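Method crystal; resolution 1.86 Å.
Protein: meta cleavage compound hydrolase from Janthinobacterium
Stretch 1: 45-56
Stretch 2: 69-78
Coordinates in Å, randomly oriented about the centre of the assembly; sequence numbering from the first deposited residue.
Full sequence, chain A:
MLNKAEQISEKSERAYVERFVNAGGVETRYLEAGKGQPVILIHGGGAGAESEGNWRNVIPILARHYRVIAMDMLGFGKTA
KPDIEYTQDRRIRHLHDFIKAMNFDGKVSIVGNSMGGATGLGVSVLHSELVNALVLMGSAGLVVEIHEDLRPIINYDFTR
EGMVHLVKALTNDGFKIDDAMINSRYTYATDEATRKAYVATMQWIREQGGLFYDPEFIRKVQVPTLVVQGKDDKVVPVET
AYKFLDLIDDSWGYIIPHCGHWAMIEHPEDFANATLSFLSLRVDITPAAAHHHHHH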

# COMPACT_ATOMS: atom_id res chain seq x y z
N GLY A 45 22.19 3.48 3.94
CA GLY A 45 23.57 3.39 4.35
C GLY A 45 24.33 2.54 3.34
O GLY A 45 23.84 2.29 2.24
N GLY A 46 25.51 2.09 3.72
CA GLY A 46 26.29 1.28 2.80
C GLY A 46 27.37 2.11 2.14
O GLY A 46 27.18 3.30 1.87
N ALA A 47 28.51 1.47 1.87
CA ALA A 47 29.63 2.15 1.24
C ALA A 47 29.25 2.65 -0.15
O ALA A 47 28.72 1.90 -0.96
CB ALA A 47 30.83 1.21 1.16
N GLY A 48 29.51 3.92 -0.41
CA GLY A 48 29.21 4.49 -1.71
C GLY A 48 27.75 4.86 -1.92
O GLY A 48 27.36 5.25 -3.02
N ALA A 49 26.94 4.74 -0.87
CA ALA A 49 25.53 5.08 -1.01
C ALA A 49 25.36 6.59 -0.98
O ALA A 49 25.93 7.28 -0.13
CB ALA A 49 24.72 4.45 0.12
N GLU A 50 24.59 7.10 -1.93
CA GLU A 50 24.32 8.54 -2.03
C GLU A 50 23.07 8.79 -2.87
O GLU A 50 22.47 7.86 -3.41
CB GLU A 50 25.55 9.29 -2.58
CG GLU A 50 26.18 8.71 -3.84
CD GLU A 50 25.32 8.92 -5.07
OE1 GLU A 50 25.07 10.10 -5.42
OE2 GLU A 50 24.89 7.92 -5.68
N SER A 51 22.69 10.06 -2.97
CA SER A 51 21.47 10.45 -3.67
C SER A 51 21.24 10.05 -5.12
O SER A 51 20.14 9.61 -5.47
CB SER A 51 21.30 11.97 -3.54
OG SER A 51 21.21 12.34 -2.17
N GLU A 52 22.25 10.19 -5.98
CA GLU A 52 22.07 9.85 -7.38
C GLU A 52 21.79 8.36 -7.59
O GLU A 52 20.82 7.99 -8.25
CB GLU A 52 23.29 10.29 -8.19
CG GLU A 52 23.15 10.16 -9.70
CD GLU A 52 24.19 10.98 -10.44
OE1 GLU A 52 25.40 10.85 -10.12
OE2 GLU A 52 23.81 11.75 -11.35
N GLY A 53 22.64 7.51 -7.02
CA GLY A 53 22.47 6.08 -7.17
C GLY A 53 21.19 5.55 -6.55
O GLY A 53 20.59 4.59 -7.05
N ASN A 54 20.75 6.17 -5.46
CA ASN A 54 19.53 5.73 -4.80
C ASN A 54 18.23 6.22 -5.45
O ASN A 54 17.25 5.48 -5.50
CB ASN A 54 19.51 6.19 -3.33
CG ASN A 54 20.08 5.16 -2.37
OD1 ASN A 54 19.56 4.97 -1.27
ND2 ASN A 54 21.15 4.50 -2.77
N TRP A 55 18.23 7.44 -5.96
CA TRP A 55 17.00 8.01 -6.50
C TRP A 55 16.91 8.39 -7.96
O TRP A 55 15.90 8.96 -8.39
CB TRP A 55 16.63 9.22 -5.65
CG TRP A 55 16.69 8.95 -4.17
CD1 TRP A 55 17.66 9.32 -3.29
CD2 TRP A 55 15.70 8.25 -3.40
NE1 TRP A 55 17.35 8.90 -2.02
CE2 TRP A 55 16.15 8.24 -2.06
CE3 TRP A 55 14.48 7.62 -3.71
CZ2 TRP A 55 15.41 7.64 -1.03
CZ3 TRP A 55 13.76 7.03 -2.69
CH2 TRP A 55 14.23 7.04 -1.36
N ARG A 56 17.95 8.07 -8.73
CA ARG A 56 18.01 8.41 -10.15
C ARG A 56 16.68 8.27 -10.90
O ARG A 56 16.19 9.23 -11.49
CB ARG A 56 19.07 7.56 -10.83
CG ARG A 56 19.63 8.17 -12.10
CD ARG A 56 21.04 7.64 -12.36
NE ARG A 56 21.81 8.55 -13.20
CZ ARG A 56 23.13 8.50 -13.35
NH1 ARG A 56 23.83 7.57 -12.71
NH2 ARG A 56 23.75 9.37 -14.14
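Stretch 2, residues 69-78: IAMDMLGFGK

Stretch 2 enters as the end of a β-strand, residues 69-71, and continues as a loop that folds over the start of the short helix 51-55 and the loop before it. The strand and helix axes approach to 8.6 Å, and their N-to-C directions differ by 122°, so the two elements run obliquely and closer to antiparallel than to parallel. Along the chain the register is inverted: Ala-70 lies nearest Ser-51, with 5.6 Å between their CA atoms, whereas Gly-77 lies nearest Glu-50, at 4.9 Å between CA atoms. Each loop contains a type II turn, Gly-46 to Ala-49 in stretch 1 and Met-73 to Phe-76 in stretch 2. Each turn is closed by a backbone hydrogen bond, from Ala-49 N to Gly-46 O (3.1 Å) and from Phe-76 N to Met-73 O (2.9 Å).

The polar centre of the contact is the carboxylate of Asp-72. Its CA-to-CB bond points sideways, but the end of the side chain comes nearer to stretch 1, and OD1 accepts two hydrogen bonds from Ser-51: one from the backbone N, at 2.9 Å and with an N-H...acceptor angle of 162°, and one from OG at 2.6 Å. A single oxygen thus satisfies both the first amide of the helix and its hydroxyl. The other oxygen, OD2, turns back to its own loop and accepts from Lys-78 N at 2.8 Å, so that the same carboxylate ties the far end of stretch 2 to the helix start; OD2 is also bonded elsewhere in the structure.

The next two helical amides are satisfied from within stretch 1. Glu-50, at the N-cap position, folds its side chain (chi1 and chi2 both p) back over the first turn, where OE1 accepts from Glu-52 N at 2.9 Å and OE2 from Gly-53 N at 2.7 Å. The Glu-50 carbonyl O in turn accepts from Asn-54 N (3.2 Å), and Ser-51 O from Trp-55 N (2.9 Å). With the carboxylate engaged in this cap, Glu-50 meets stretch 2 through its CB, 3.7 Å from Gly-77 CA. Gly-77 has a positive phi of 47°, and an ideal CB there would clash with both Glu-50 CB and Asp-72 OD2.

Ala-49 O and Gly-77 N, 4.0 Å apart, are joined by a water that donates to Ala-49 O and accepts from Gly-77 N, both at 2.9 Å. The same carbonyl oxygen, Ala-49 O, approaches the edge of the Phe-76 ring at CD2 (3.4 Å), and Gly-46 O lies near the ring plane as well, 3.6 Å from CE2 of Phe-76. Apolar packing completes the strand end: Ala-70 points its CB toward the helix, 3.7 Å from Ser-51 CB and 4.2 Å from Trp-55 CD1, while the CA-to-CB bond of the following Met-71 points away.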

# COMPACT_ATOMS: atom_id res chain seq x y z
N ILE A 69 13.94 17.01 -3.47
CA ILE A 69 15.25 17.34 -2.93
C ILE A 69 15.89 16.08 -2.35
O ILE A 69 15.47 15.60 -1.29
CB ILE A 69 15.12 18.41 -1.81
CG1 ILE A 69 14.47 19.69 -2.36
CG2 ILE A 69 16.48 18.69 -1.18
CD1 ILE A 69 15.35 20.51 -3.31
N ALA A 70 16.88 15.54 -3.05
CA ALA A 70 17.58 14.33 -2.61
C ALA A 70 18.87 14.76 -1.92
O ALA A 70 19.81 15.21 -2.58
CB ALA A 70 17.89 13.43 -3.82
N MET A 71 18.91 14.61 -0.60
CA MET A 71 20.04 15.03 0.22
C MET A 71 21.02 13.93 0.63
O MET A 71 20.61 12.86 1.05
CB MET A 71 19.51 15.69 1.50
CG MET A 71 20.57 16.21 2.48
SD MET A 71 19.96 16.31 4.20
CE MET A 71 20.44 14.67 4.80
N ASP A 72 22.32 14.21 0.51
CA ASP A 72 23.34 13.26 0.94
C ASP A 72 23.51 13.45 2.44
O ASP A 72 23.70 14.57 2.92
CB ASP A 72 24.69 13.53 0.26
CG ASP A 72 24.78 12.93 -1.13
OD1 ASP A 72 23.79 12.32 -1.60
OD2 ASP A 72 25.85 13.09 -1.76
N MET A 73 23.42 12.36 3.20
CA MET A 73 23.58 12.45 4.64
C MET A 73 25.01 12.80 5.04
O MET A 73 25.95 12.64 4.27
CB MET A 73 23.21 11.13 5.32
CG MET A 73 21.72 10.78 5.30
SD MET A 73 21.38 9.32 6.29
CE MET A 73 21.87 8.03 5.15
N LEU A 74 25.14 13.28 6.27
CA LEU A 74 26.43 13.62 6.85
C LEU A 74 27.38 12.44 6.67
O LEU A 74 27.05 11.31 7.05
CB LEU A 74 26.23 13.89 8.35
CG LEU A 74 27.45 14.12 9.25
CD1 LEU A 74 28.12 15.44 8.89
CD2 LEU A 74 26.97 14.14 10.70
N GLY A 75 28.54 12.70 6.08
CA GLY A 75 29.53 11.65 5.87
C GLY A 75 29.38 10.82 4.60
O GLY A 75 30.23 9.97 4.33
N PHE A 76 28.31 11.04 3.84
CA PHE A 76 28.09 10.28 2.61
C PHE A 76 28.14 11.13 1.35
O PHE A 76 28.03 12.36 1.41
CB PHE A 76 26.72 9.57 2.65
CG PHE A 76 26.63 8.43 3.63
CD1 PHE A 76 26.54 8.68 4.99
CD2 PHE A 76 26.64 7.12 3.18
CE1 PHE A 76 26.45 7.62 5.90
CE2 PHE A 76 26.55 6.05 4.08
CZ PHE A 76 26.46 6.31 5.44
N GLY A 77 28.29 10.46 0.21
CA GLY A 77 28.32 11.13 -1.07
C GLY A 77 29.23 12.34 -1.15
O GLY A 77 30.44 12.23 -0.92
N LYS A 78 28.65 13.49 -1.49
CA LYS A 78 29.43 14.72 -1.61
C LYS A 78 29.23 15.66 -0.43
O LYS A 78 29.76 16.77 -0.42
CB LYS A 78 29.08 15.44 -2.91
CG LYS A 78 29.44 14.65 -4.17
CD LYS A 78 29.24 15.49 -5.41
CE LYS A 78 29.50 14.68 -6.67
NZ LYS A 78 29.28 15.49 -7.91
O HOH W 1 28.81 7.58 -0.01